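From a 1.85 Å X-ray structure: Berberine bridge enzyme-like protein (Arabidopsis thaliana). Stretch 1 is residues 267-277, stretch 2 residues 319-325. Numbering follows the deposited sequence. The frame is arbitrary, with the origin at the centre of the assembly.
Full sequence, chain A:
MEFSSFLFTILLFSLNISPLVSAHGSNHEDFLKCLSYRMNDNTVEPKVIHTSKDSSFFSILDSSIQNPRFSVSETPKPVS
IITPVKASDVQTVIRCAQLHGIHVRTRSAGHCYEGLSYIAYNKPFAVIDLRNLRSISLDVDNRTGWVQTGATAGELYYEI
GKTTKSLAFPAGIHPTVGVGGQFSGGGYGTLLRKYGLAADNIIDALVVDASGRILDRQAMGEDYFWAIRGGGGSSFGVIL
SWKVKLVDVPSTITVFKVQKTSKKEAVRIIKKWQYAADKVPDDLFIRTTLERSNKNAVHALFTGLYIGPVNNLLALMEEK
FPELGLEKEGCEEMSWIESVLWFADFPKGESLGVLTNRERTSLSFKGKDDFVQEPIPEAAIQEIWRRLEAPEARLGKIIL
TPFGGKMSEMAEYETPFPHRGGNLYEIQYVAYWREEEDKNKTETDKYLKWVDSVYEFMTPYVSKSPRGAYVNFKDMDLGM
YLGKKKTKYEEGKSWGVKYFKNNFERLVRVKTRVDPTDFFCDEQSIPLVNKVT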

# COMPACT_ATOMS: atom_id res chain seq x y z
N VAL A 267 -1.74 24.37 -14.64
CA VAL A 267 -3.17 24.06 -14.52
C VAL A 267 -3.70 23.67 -15.90
O VAL A 267 -4.49 22.74 -16.04
N ARG A 268 -3.24 24.40 -16.91
CA ARG A 268 -3.57 24.13 -18.31
C ARG A 268 -3.21 22.70 -18.73
O ARG A 268 -4.00 22.00 -19.38
N ILE A 269 -2.01 22.29 -18.33
CA ILE A 269 -1.44 20.98 -18.65
C ILE A 269 -2.10 19.85 -17.86
O ILE A 269 -2.32 18.75 -18.37
N ILE A 270 -2.43 20.13 -16.60
CA ILE A 270 -3.13 19.16 -15.76
C ILE A 270 -4.53 18.86 -16.33
O ILE A 270 -4.95 17.70 -16.37
N LYS A 271 -5.23 19.90 -16.78
CA LYS A 271 -6.53 19.74 -17.44
C LYS A 271 -6.45 18.78 -18.62
O LYS A 271 -7.31 17.92 -18.79
N LYS A 272 -5.41 18.93 -19.44
CA LYS A 272 -5.18 18.05 -20.58
C LYS A 272 -4.77 16.64 -20.14
O LYS A 272 -5.20 15.65 -20.75
N TRP A 273 -3.94 16.53 -19.11
CA TRP A 273 -3.53 15.23 -18.57
C TRP A 273 -4.76 14.40 -18.20
O TRP A 273 -4.80 13.20 -18.41
N GLN A 274 -5.78 15.06 -17.67
CA GLN A 274 -6.97 14.37 -17.17
C GLN A 274 -7.72 13.63 -18.25
O GLN A 274 -8.45 12.67 -17.96
N TYR A 275 -7.57 14.07 -19.49
CA TYR A 275 -8.26 13.45 -20.61
C TYR A 275 -7.38 12.43 -21.32
O TYR A 275 -7.88 11.50 -21.94
N ALA A 276 -6.06 12.59 -21.20
CA ALA A 276 -5.10 11.79 -21.96
C ALA A 276 -4.50 10.61 -21.21
O ALA A 276 -4.25 9.56 -21.81
N ALA A 277 -4.27 10.78 -19.90
CA ALA A 277 -3.39 9.91 -19.11
C ALA A 277 -3.83 8.45 -19.00
O ALA A 277 -2.99 7.55 -18.99
N GLU A 319 2.20 13.36 -30.01
CA GLU A 319 0.93 12.90 -30.55
C GLU A 319 -0.23 13.02 -29.55
O GLU A 319 -1.29 13.55 -29.88
N LYS A 320 -0.02 12.53 -28.34
CA LYS A 320 -1.10 12.43 -27.36
C LYS A 320 -1.07 13.54 -26.27
O LYS A 320 -2.11 13.85 -25.68
N PHE A 321 0.10 14.12 -26.03
CA PHE A 321 0.27 15.06 -24.92
C PHE A 321 1.31 16.14 -25.26
O PHE A 321 2.29 16.31 -24.54
N PRO A 322 1.11 16.87 -26.37
CA PRO A 322 2.16 17.81 -26.75
C PRO A 322 2.20 19.03 -25.84
O PRO A 322 3.15 19.80 -25.90
N GLU A 323 1.19 19.20 -25.00
CA GLU A 323 1.13 20.33 -24.09
C GLU A 323 2.18 20.22 -22.97
O GLU A 323 2.57 21.22 -22.38
N LEU A 324 2.63 19.00 -22.69
CA LEU A 324 3.65 18.79 -21.67
C LEU A 324 5.00 19.37 -22.10
O LEU A 324 5.77 19.83 -21.26
N GLY A 325 5.27 19.37 -23.40
CA GLY A 325 6.48 19.95 -23.94
C GLY A 325 7.71 19.11 -23.66
O GLY A 325 8.81 19.64 -23.54

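The contact between residues 267-277 and 319-325 is a small, mixed one, in which one face of a helix receives the end of another helix and the turn that follows it, with an aromatic ring at its apolar centre and a lysine that lies beside it and carries polar contacts. It illustrates a general principle: where a chain leaves a helix, a large side chain can anchor the turn while a backbone carbonyl and a nearby charge are met by a long, flexible residue.

Phe 321, the first residue to leave helical phi/psi, supplies the anchor. Its CA-to-CB bond points sideways, but chi1 in the t well (-158°) brings the end of the ring nearer to the helix. There CZ of Phe 321 lies 3.8 Å from CG2 of Ile 269 and 3.7 Å from CB of Trp 273, while CE1 of Phe 321 is 3.6 Å from CG of Lys 272. Its edge also approaches the backbone, CZ of Phe 321 lying 3.7 Å from O of Ile 269, a carbonyl already engaged by N of Trp 273 within the helix. Trp 273 (chi1 t) in turn meets Phe 321 near the plane of its own indole.

Ile 269, in the m, t rotamer, extends this apolar patch: its CG2 reaches CD1 of Leu 324 at 3.6 Å. Leu 324 starts with its CA-to-CB bond directed away, yet its t, p conformation returns the end of the side chain to the helix.

Lys 272 points toward the second stretch and combines both kinds of contact. Its chain runs t, p, t, m, so that the aliphatic part lies against Phe 321 and the amine arrives among polar atoms. NZ of Lys 272 gives a weak hydrogen bond to O of Lys 320 at 3.3 Å. The same amine forms a salt bridge with Glu 323, which also points toward the helix with chi1 m and chi2 p; the modelled 2.2 Å between NZ of Lys 272 and OE1 of Glu 323 is too short to be taken literally, and the places of both atoms are less sure. Arg 268 adds a looser contact, its NH1 coming within 3.8 Å of CB of Glu 323.

At the other end, CB of Ala 276 points toward the second stretch and lies 3.9 Å from O of Lys 320. A water completes the link here, donating to O of Ala 276 at 2.8 Å and accepting a weak hydrogen bond from NZ of Lys 320 at 3.3 Å.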

# COMPACT_ATOMS: atom_id res chain seq x y z
CB VAL A 267 -3.97 25.25 -13.93
CG1 VAL A 267 -5.47 25.05 -14.09
CG2 VAL A 267 -3.62 25.48 -12.46
CB ARG A 268 -2.83 25.14 -19.18
CG ARG A 268 -3.12 25.08 -20.66
CD ARG A 268 -2.24 26.08 -21.41
NE ARG A 268 -0.82 25.85 -21.13
CZ ARG A 268 -0.09 24.94 -21.76
NH1 ARG A 268 -0.62 24.19 -22.72
NH2 ARG A 268 1.19 24.78 -21.44
CB ILE A 269 0.09 21.01 -18.38
CG1 ILE A 269 0.78 21.91 -19.41
CG2 ILE A 269 0.68 19.61 -18.37
CD1 ILE A 269 2.18 22.26 -19.04
CB ILE A 270 -3.21 19.67 -14.30
CG1 ILE A 270 -1.81 19.67 -13.65
CG2 ILE A 270 -4.18 18.80 -13.50
CD1 ILE A 270 -1.62 20.63 -12.46
CB LYS A 271 -7.07 21.08 -17.92
CG LYS A 271 -7.64 21.95 -16.83
CD LYS A 271 -8.45 23.09 -17.42
CE LYS A 271 -9.68 22.57 -18.16
NZ LYS A 271 -10.24 23.59 -19.10
CB LYS A 272 -4.11 18.65 -21.50
CG LYS A 272 -3.53 17.69 -22.52
CD LYS A 272 -4.58 17.23 -23.53
CE LYS A 272 -3.99 16.27 -24.57
NZ LYS A 272 -3.09 16.97 -25.53
CB TRP A 273 -2.61 15.41 -17.35
CG TRP A 273 -2.19 14.13 -16.62
CD1 TRP A 273 -1.07 13.38 -16.85
CD2 TRP A 273 -2.88 13.48 -15.52
NE1 TRP A 273 -1.02 12.31 -15.98
CE2 TRP A 273 -2.12 12.35 -15.16
CE3 TRP A 273 -4.07 13.74 -14.83
CZ2 TRP A 273 -2.51 11.48 -14.14
CZ3 TRP A 273 -4.45 12.88 -13.81
CH2 TRP A 273 -3.68 11.76 -13.47
CB GLN A 274 -7.92 15.36 -16.51
CG GLN A 274 -7.61 15.66 -15.07
CD GLN A 274 -8.76 16.35 -14.40
OE1 GLN A 274 -9.25 15.90 -13.37
NE2 GLN A 274 -9.22 17.45 -14.99
CB TYR A 275 -8.75 14.53 -21.58
CG TYR A 275 -9.82 15.44 -21.00
CD1 TYR A 275 -9.49 16.60 -20.30
CD2 TYR A 275 -11.17 15.14 -21.16
CE1 TYR A 275 -10.46 17.43 -19.77
CE2 TYR A 275 -12.15 15.97 -20.64
CZ TYR A 275 -11.80 17.11 -19.94
OH TYR A 275 -12.79 17.93 -19.42
CB ALA A 276 -3.96 12.69 -22.47
CB ALA A 277 -3.21 10.49 -17.72
CB GLU A 319 1.08 11.45 -31.02
CG GLU A 319 -0.22 10.70 -31.24
CD GLU A 319 -0.84 10.97 -32.60
OE1 GLU A 319 -0.28 11.81 -33.35
OE2 GLU A 319 -1.88 10.35 -32.90
CB LYS A 320 -1.06 11.05 -26.68
CG LYS A 320 -1.27 9.86 -27.61
CD LYS A 320 -2.65 9.86 -28.26
CE LYS A 320 -3.20 8.44 -28.44
NZ LYS A 320 -3.58 7.76 -27.15
CB PHE A 321 0.71 14.28 -23.66
CG PHE A 321 0.43 14.98 -22.35
CD1 PHE A 321 -0.12 16.26 -22.31
CD2 PHE A 321 0.74 14.36 -21.15
CE1 PHE A 321 -0.36 16.88 -21.10
CE2 PHE A 321 0.50 14.98 -19.94
CZ PHE A 321 -0.05 16.24 -19.92
CB PRO A 322 1.78 18.21 -28.18
CG PRO A 322 0.33 18.06 -28.24
CD PRO A 322 -0.01 16.89 -27.34
CB GLU A 323 -0.27 20.46 -23.47
CG GLU A 323 -1.37 20.84 -24.47
CD GLU A 323 -1.85 19.67 -25.30
OE1 GLU A 323 -1.66 18.52 -24.86
OE2 GLU A 323 -2.39 19.91 -26.41
CB LEU A 324 3.80 17.30 -21.36
CG LEU A 324 4.53 17.10 -20.03
CD1 LEU A 324 3.80 17.86 -18.92
CD2 LEU A 324 4.72 15.64 -19.65
O HOH W 1 -4.59 9.55 -24.57